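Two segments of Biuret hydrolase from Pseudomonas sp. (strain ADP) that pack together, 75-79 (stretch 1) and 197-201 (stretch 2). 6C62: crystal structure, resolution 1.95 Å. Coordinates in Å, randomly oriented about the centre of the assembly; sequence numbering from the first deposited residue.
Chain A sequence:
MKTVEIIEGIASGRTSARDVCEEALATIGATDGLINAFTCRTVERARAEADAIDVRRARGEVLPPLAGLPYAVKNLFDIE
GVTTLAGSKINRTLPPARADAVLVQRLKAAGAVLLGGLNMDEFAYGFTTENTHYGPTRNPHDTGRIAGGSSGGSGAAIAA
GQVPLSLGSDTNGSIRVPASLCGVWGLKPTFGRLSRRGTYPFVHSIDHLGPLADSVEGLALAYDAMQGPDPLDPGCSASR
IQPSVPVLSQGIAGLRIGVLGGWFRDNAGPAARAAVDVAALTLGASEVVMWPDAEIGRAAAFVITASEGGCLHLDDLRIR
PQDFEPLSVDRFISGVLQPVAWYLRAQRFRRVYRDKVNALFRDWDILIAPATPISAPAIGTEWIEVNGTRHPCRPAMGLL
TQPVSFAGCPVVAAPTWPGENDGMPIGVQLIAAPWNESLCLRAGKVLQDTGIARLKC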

ATOM      1  N   ASN A  75       7.595 -15.367  21.365  1.00  9.72           N
ATOM      2  CA  ASN A  75       6.605 -16.394  21.071  1.00  9.40           C
ATOM      3  C   ASN A  75       5.596 -16.021  19.985  1.00  9.86           C
ATOM      4  O   ASN A  75       4.630 -16.738  19.791  1.00 10.11           O
ATOM      5  N   LEU A  76       5.816 -14.921  19.244  1.00  9.18           N
ATOM      6  CA  LEU A  76       5.177 -14.746  17.939  1.00  9.41           C
ATOM      7  C   LEU A  76       5.896 -15.513  16.757  1.00  9.29           C
ATOM      8  O   LEU A  76       5.362 -15.549  15.636  1.00  8.50           O
ATOM      9  N   PHE A  77       7.054 -16.132  17.018  1.00  8.55           N
ATOM     10  CA  PHE A  77       7.729 -16.920  16.020  1.00  9.63           C
ATOM     11  C   PHE A  77       7.178 -18.342  16.069  1.00 10.16           C
ATOM     12  O   PHE A  77       7.080 -18.949  17.164  1.00  9.99           O
ATOM     13  N   ASP A  78       6.857 -18.866  14.888  1.00 11.03           N
ATOM     14  CA  ASP A  78       6.401 -20.283  14.743  1.00 11.97           C
ATOM     15  C   ASP A  78       7.573 -21.189  15.051  1.00 11.14           C
ATOM     16  O   ASP A  78       8.688 -20.989  14.518  1.00 11.41           O
ATOM     17  N   ILE A  79       7.322 -22.149  15.918  1.00 10.76           N
ATOM     18  CA  ILE A  79       8.240 -23.219  16.282  1.00 12.16           C
ATOM     19  C   ILE A  79       7.472 -24.503  15.930  1.00 13.83           C
ATOM     20  O   ILE A  79       6.340 -24.719  16.392  1.00 12.17           O
ATOM     21  N   ARG A 197       8.206 -14.476   7.247  1.00 11.48           N
ATOM     22  CA  ARG A 197       7.402 -15.667   7.033  1.00 12.01           C
ATOM     23  C   ARG A 197       7.465 -16.663   8.227  1.00 11.57           C
ATOM     24  O   ARG A 197       8.527 -16.965   8.774  1.00 11.20           O
ATOM     25  N   GLY A 198       6.280 -17.132   8.608  1.00 11.59           N
ATOM     26  CA  GLY A 198       6.095 -17.977   9.783  1.00 12.25           C
ATOM     27  C   GLY A 198       6.083 -17.204  11.105  1.00 13.07           C
ATOM     28  O   GLY A 198       6.461 -17.773  12.110  1.00 14.38           O
ATOM     29  N   THR A 199       5.753 -15.920  11.095  1.00 12.83           N
ATOM     30  CA  THR A 199       5.588 -15.157  12.314  1.00 14.03           C
ATOM     31  C   THR A 199       4.178 -14.563  12.413  1.00 13.92           C
ATOM     32  O   THR A 199       3.490 -14.320  11.398  1.00 11.90           O
ATOM     33  N   TYR A 200       3.720 -14.376  13.647  1.00 12.63           N
ATOM     34  CA  TYR A 200       2.392 -13.783  13.866  1.00 11.64           C
ATOM     35  C   TYR A 200       2.513 -12.242  13.742  1.00 11.80           C
ATOM     36  O   TYR A 200       3.285 -11.606  14.486  1.00  9.97           O
ATOM     37  N   PRO A 201       1.793 -11.637  12.822  1.00 11.36           N
ATOM     38  CA  PRO A 201       1.973 -10.215  12.560  1.00 11.58           C
ATOM     39  C   PRO A 201       1.216  -9.253  13.482  1.00 11.07           C
ATOM     40  O   PRO A 201       0.369  -9.658  14.322  1.00 10.22           O
TER

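The two stretches, 120 or more residues apart in sequence wherever they touch, meet through a single beta bridge that pairs Phe-77 with Thr-199, their CA atoms 4.6 Å apart. Two backbone hydrogen bonds frame it. Tyr-200 N donates to Leu-76 O at 2.8 Å with a nearly straight angle of 165°, and Asp-78 N donates to Gly-198 O at 3.0 Å and 154°. Leu-76 O also receives a CA-H...O contact from Thr-199 CA at 3.4 Å. Both hydrogen bonds across the pair are made by main-chain atoms, while side chains pack beside them; the two stretches bury 272 Å², both sides summed.

The apolar packing centres on Leu-76, whose CA-to-CB bond points toward the other stretch. With chi1 at 59° (p) and chi2 at 70° (p), its side chain lies against two neighbours: Leu-76 CB is 4.1 Å from Tyr-200 CB, and Leu-76 CD1 is 4.1 Å from Thr-199 CB. A branched aliphatic chain with no polar group suits this buried position. Tyr-200 leaves sideways in a t rotamer (chi1 -165°) and the end of its side chain leads away, so it offers its CB to Leu-76 while the ring and hydroxyl lie farther off.

Phe-77 starts out pointing away, yet its m rotamer (chi1 -73°) lets the ring reach Thr-199, with Phe-77 CD2 3.5 Å from Thr-199 CG2. The methyl approaches the ring obliquely. Threonine serves well here because it combines a methyl for the aromatic ring with a hydroxyl: in the p rotamer (chi1 68°), OG1 is hydrogen-bonded to a residue just outside the stretches.

The polar side chain nearest the partner is that of Asp-78, set sideways in an m rotamer (chi1 -77°). Its OD1 finds a hydrogen-bonding partner elsewhere in the structure. Its OD2 comes within 3.3 Å of Gly-198 O, but both atoms are acceptors and no hydrogen bond joins them; the attraction at this end comes from the backbone amide of Asp-78. Gly-198 has a positive phi of 79°, a conformation that favours glycine, and a CB in the ideal position would lie 3.7 Å from Asp-78 OD2.

Asn-75, Ile-79, Arg-197 and Pro-201 make no contact across the pair. Asn-75 OD1 and ND2, and Arg-197 NE and NH2, are hydrogen-bonded elsewhere in the structure. Ile-79, Arg-197 and Pro-201 all direct their CA-to-CB bonds away from the other stretch, and Asn-75 is out of reach.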

ATOM      1  CB  ASN A  75       5.998 -16.954  22.351  1.00 10.52           C
ATOM      2  CG  ASN A  75       4.982 -16.039  23.045  1.00 11.08           C
ATOM      3  OD1 ASN A  75       4.418 -15.136  22.447  1.00 11.98           O
ATOM      4  ND2 ASN A  75       4.789 -16.268  24.337  1.00 10.24           N
ATOM      5  CB  LEU A  76       4.993 -13.273  17.627  1.00  9.82           C
ATOM      6  CG  LEU A  76       6.207 -12.337  17.569  1.00 10.40           C
ATOM      7  CD1 LEU A  76       7.052 -12.635  16.360  1.00 10.90           C
ATOM      8  CD2 LEU A  76       5.788 -10.859  17.517  1.00 11.21           C
ATOM      9  CB  PHE A  77       9.252 -17.009  16.183  1.00  9.83           C
ATOM     10  CG  PHE A  77      10.008 -15.761  15.827  1.00  9.99           C
ATOM     11  CD1 PHE A  77      10.122 -14.709  16.708  1.00 10.23           C
ATOM     12  CD2 PHE A  77      10.599 -15.628  14.577  1.00 10.78           C
ATOM     13  CE1 PHE A  77      10.847 -13.536  16.370  1.00  9.78           C
ATOM     14  CE2 PHE A  77      11.300 -14.503  14.223  1.00 10.58           C
ATOM     15  CZ  PHE A  77      11.430 -13.428  15.123  1.00 10.01           C
ATOM     16  CB  ASP A  78       5.970 -20.603  13.298  1.00 14.02           C
ATOM     17  CG  ASP A  78       4.568 -20.051  12.915  1.00 19.06           C
ATOM     18  OD1 ASP A  78       3.805 -19.539  13.780  1.00 22.88           O
ATOM     19  OD2 ASP A  78       4.233 -20.111  11.692  1.00 19.26           O
ATOM     20  CB  ILE A  79       8.603 -23.206  17.771  1.00 11.98           C
ATOM     21  CG1 ILE A  79       9.316 -21.928  18.164  1.00 12.41           C
ATOM     22  CG2 ILE A  79       9.492 -24.412  18.078  1.00 12.30           C
ATOM     23  CD1 ILE A  79       9.513 -21.765  19.655  1.00 13.00           C
ATOM     24  CB  ARG A 197       7.850 -16.341   5.728  1.00 12.46           C
ATOM     25  CG  ARG A 197       7.023 -17.593   5.415  1.00 14.04           C
ATOM     26  CD  ARG A 197       7.057 -17.963   3.964  1.00 15.17           C
ATOM     27  NE  ARG A 197       8.416 -18.227   3.458  1.00 15.38           N
ATOM     28  CZ  ARG A 197       8.950 -19.441   3.293  1.00 17.52           C
ATOM     29  NH1 ARG A 197       8.276 -20.509   3.624  1.00 16.99           N
ATOM     30  NH2 ARG A 197      10.174 -19.587   2.735  1.00 16.63           N
ATOM     31  CB  THR A 199       6.626 -14.038  12.496  1.00 14.47           C
ATOM     32  OG1 THR A 199       6.423 -13.001  11.518  1.00 13.97           O
ATOM     33  CG2 THR A 199       8.053 -14.626  12.376  1.00 15.29           C
ATOM     34  CB  TYR A 200       1.840 -14.234  15.237  1.00 12.22           C
ATOM     35  CG  TYR A 200       0.354 -13.956  15.337  1.00 12.97           C
ATOM     36  CD1 TYR A 200      -0.103 -12.688  15.617  1.00 12.80           C
ATOM     37  CD2 TYR A 200      -0.567 -14.941  15.069  1.00 13.73           C
ATOM     38  CE1 TYR A 200      -1.464 -12.428  15.642  1.00 14.68           C
ATOM     39  CE2 TYR A 200      -1.942 -14.698  15.074  1.00 14.38           C
ATOM     40  CZ  TYR A 200      -2.392 -13.451  15.384  1.00 16.62           C
ATOM     41  OH  TYR A 200      -3.782 -13.195  15.444  1.00 18.13           O
ATOM     42  CB  PRO A 201       1.452 -10.064  11.143  1.00 12.49           C
ATOM     43  CG  PRO A 201       0.369 -11.042  11.068  1.00 13.59           C
ATOM     44  CD  PRO A 201       0.770 -12.204  11.947  1.00 12.88           C
TER